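Local coordinates for structure-specific endonuclease subunit slx1 (Schizosaccharomyces pombe, PDB 4ZDT) that cuts branched DNA near single-strand/duplex junctions as the catalytic subunit of the slx1-slx4 endonuclease, seen here as its zinc-binding RING finger domain bound to slx4, at the interface of chains A and B. Coordinates in Å, arbitrary orientation; residue numbers count along the deposited sequence, not the author numbering. Chains: chain A, Structure-specific endonuclease subunit slx1; chain B, Structure-specific endonuclease subunit slx4.

The interface of chains A and B. Residues chain A 18, 33-34, 63, 67, 70; chain B 26, 29-30.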
ATOM      1  N   LEU A  18     -10.466  -5.057   6.034  1.00 40.92           N
ATOM      2  CA  LEU A  18     -10.356  -3.605   5.999  1.00 37.84           C
ATOM      3  C   LEU A  18     -10.787  -3.103   4.624  1.00 36.19           C
ATOM      4  O   LEU A  18     -10.624  -3.798   3.621  1.00 36.29           O
ATOM      5  CB  LEU A  18      -8.924  -3.164   6.294  1.00 37.20           C
ATOM      6  CG  LEU A  18      -8.304  -3.569   7.628  1.00 36.87           C
ATOM      7  CD1 LEU A  18      -6.837  -3.143   7.687  1.00 35.62           C
ATOM      8  CD2 LEU A  18      -9.089  -3.012   8.843  1.00 35.94           C
ATOM      9  N   LEU A  33      -8.643  -1.635   0.023  1.00 24.08           N
ATOM     10  CA  LEU A  33      -7.469  -0.752   0.168  1.00 24.16           C
ATOM     11  C   LEU A  33      -6.508  -0.910  -0.983  1.00 24.57           C
ATOM     12  O   LEU A  33      -6.089   0.080  -1.575  1.00 23.98           O
ATOM     13  CB  LEU A  33      -6.726  -1.026   1.482  1.00 23.63           C
ATOM     14  CG  LEU A  33      -7.474  -0.716   2.777  1.00 24.65           C
ATOM     15  CD1 LEU A  33      -6.722  -1.290   3.971  1.00 24.45           C
ATOM     16  CD2 LEU A  33      -7.616   0.825   2.921  1.00 26.92           C
ATOM     17  N   THR A  34      -6.149  -2.162  -1.302  1.00 24.73           N
ATOM     18  CA  THR A  34      -5.177  -2.394  -2.368  1.00 25.00           C
ATOM     19  C   THR A  34      -5.705  -1.943  -3.716  1.00 24.97           C
ATOM     20  O   THR A  34      -4.973  -1.332  -4.484  1.00 24.79           O
ATOM     21  CB  THR A  34      -4.682  -3.863  -2.421  1.00 25.04           C
ATOM     22  OG1 THR A  34      -5.815  -4.733  -2.475  1.00 25.73           O
ATOM     23  CG2 THR A  34      -3.906  -4.176  -1.177  1.00 23.80           C
ATOM     24  N   TRP A  63      -4.656  10.305   0.974  1.00 21.25           N
ATOM     25  CA  TRP A  63      -4.841   8.881   1.229  1.00 21.08           C
ATOM     26  C   TRP A  63      -5.541   8.637   2.548  1.00 21.17           C
ATOM     27  O   TRP A  63      -6.466   7.828   2.639  1.00 19.74           O
ATOM     28  CB  TRP A  63      -3.481   8.145   1.202  1.00 21.20           C
ATOM     29  CG  TRP A  63      -3.620   6.665   1.473  1.00 22.08           C
ATOM     30  CD1 TRP A  63      -3.137   5.966   2.550  1.00 21.63           C
ATOM     31  CD2 TRP A  63      -4.352   5.723   0.680  1.00 21.84           C
ATOM     32  NE1 TRP A  63      -3.505   4.632   2.459  1.00 21.75           N
ATOM     33  CE2 TRP A  63      -4.246   4.461   1.317  1.00 22.77           C
ATOM     34  CE3 TRP A  63      -5.080   5.820  -0.515  1.00 22.77           C
ATOM     35  CZ2 TRP A  63      -4.853   3.307   0.802  1.00 23.39           C
ATOM     36  CZ3 TRP A  63      -5.675   4.651  -1.039  1.00 22.59           C
ATOM     37  CH2 TRP A  63      -5.557   3.423  -0.374  1.00 21.06           C
ATOM     38  N   LEU A  67      -9.402   6.345   5.051  1.00 22.82           N
ATOM     39  CA  LEU A  67      -9.194   5.351   6.101  1.00 23.86           C
ATOM     40  C   LEU A  67     -10.083   5.525   7.336  1.00 24.97           C
ATOM     41  O   LEU A  67      -9.664   5.148   8.430  1.00 24.98           O
ATOM     42  CB  LEU A  67      -7.700   5.344   6.529  1.00 23.43           C
ATOM     43  CG  LEU A  67      -6.630   5.166   5.439  1.00 24.63           C
ATOM     44  CD1 LEU A  67      -5.220   5.216   6.002  1.00 25.18           C
ATOM     45  CD2 LEU A  67      -6.840   3.866   4.662  1.00 25.87           C
ATOM     46  N   VAL A  70     -10.665   2.194   9.308  1.00 29.64           N
ATOM     47  CA  VAL A  70      -9.525   1.299   9.492  1.00 29.60           C
ATOM     48  C   VAL A  70      -9.028   1.242  10.950  1.00 30.65           C
ATOM     49  O   VAL A  70      -8.678   0.161  11.468  1.00 30.54           O
ATOM     50  CB  VAL A  70      -8.404   1.696   8.514  1.00 30.03           C
ATOM     51  CG1 VAL A  70      -7.047   1.174   8.966  1.00 30.21           C
ATOM     52  CG2 VAL A  70      -8.768   1.213   7.113  1.00 28.41           C
TER
ATOM     53  N   ILE B  26      -0.831  -4.010   2.979  1.00 22.99           N
ATOM     54  CA  ILE B  26      -1.893  -3.494   3.859  1.00 22.89           C
ATOM     55  C   ILE B  26      -1.313  -2.772   5.073  1.00 22.70           C
ATOM     56  O   ILE B  26      -1.857  -1.755   5.512  1.00 21.81           O
ATOM     57  CB  ILE B  26      -2.855  -4.622   4.295  1.00 23.04           C
ATOM     58  CG1 ILE B  26      -3.627  -5.152   3.075  1.00 24.05           C
ATOM     59  CG2 ILE B  26      -3.819  -4.136   5.391  1.00 22.77           C
ATOM     60  CD1 ILE B  26      -4.684  -4.220   2.579  1.00 30.46           C
ATOM     61  N   LEU B  29      -0.164   0.620   3.702  1.00 21.74           N
ATOM     62  CA  LEU B  29      -1.334   1.446   3.390  1.00 22.54           C
ATOM     63  C   LEU B  29      -2.086   1.954   4.625  1.00 22.74           C
ATOM     64  O   LEU B  29      -2.932   2.845   4.511  1.00 23.67           O
ATOM     65  CB  LEU B  29      -2.285   0.684   2.456  1.00 21.54           C
ATOM     66  CG  LEU B  29      -1.754   0.327   1.065  1.00 21.96           C
ATOM     67  CD1 LEU B  29      -2.761  -0.576   0.305  1.00 22.62           C
ATOM     68  CD2 LEU B  29      -1.419   1.579   0.246  1.00 21.16           C
ATOM     69  N   THR B  30      -1.808   1.370   5.785  1.00 23.39           N
ATOM     70  CA  THR B  30      -2.456   1.770   7.032  1.00 24.58           C
ATOM     71  C   THR B  30      -1.459   2.382   8.010  1.00 25.04           C
ATOM     72  O   THR B  30      -1.747   2.515   9.196  1.00 24.96           O
ATOM     73  CB  THR B  30      -3.228   0.604   7.692  1.00 24.59           C
ATOM     74  OG1 THR B  30      -2.323  -0.453   8.026  1.00 26.38           O
ATOM     75  CG2 THR B  30      -4.294   0.064   6.740  1.00 24.81           C
TER
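A:Trp63 of the slx1 RING finger hydrogen-bonds to the backbone carbonyl of B:Leu29, at the end of slx4 helix 23-29. This is part of the heterodimer interface that joins the catalytic and regulatory subunits. A:Trp63 NE1, the indole nitrogen, lies 2.8 Å from B:Leu29 O. The bond is nearly straight, 170° at the hydrogen. It meets a lone pair in the carbonyl plane, and the oxygen lies close to the plane of the indole, so the ring approaches edge-on. With CG anti to the backbone N (chi1 180°), the indole extends from 3-10 helix 63-66 towards slx4. A:Leu67 places its CD1 methyl 3.6 Å from B:Leu29 O and gives the polar pair an apolar neighbour.

Around this bond the contact is apolar. The B:Leu29 side chain slants past the benzo part of the indole, with CD2 3.9 Å from A:Trp63 CZ2. Its other methyl, CD1, rests against the start of slx1 helix 33-40, at the backbone of A:Leu33 and A:Thr34.

B:Ile26 lies one turn earlier and uses two branches. B:Ile26 CD1 lies 3.8 Å from A:Leu33 CD1 and also touches the A:Thr34 CG2 methyl, crossing both side chains at about a right angle. Its CG2 branch meets A:Leu18 CD1.

B:Thr30 turns its methyl to slx1. B:Thr30 CG2 lies 3.7 Å from A:Val70 CG1 and also touches A:Leu33 CD1. Its hydroxyl turns back within slx4: B:Thr30 OG1 donates to B:Ile26 O at 2.9 Å, tilted 21° from the carbonyl plane. This bond probably holds the rotation that turns the methyl to slx1.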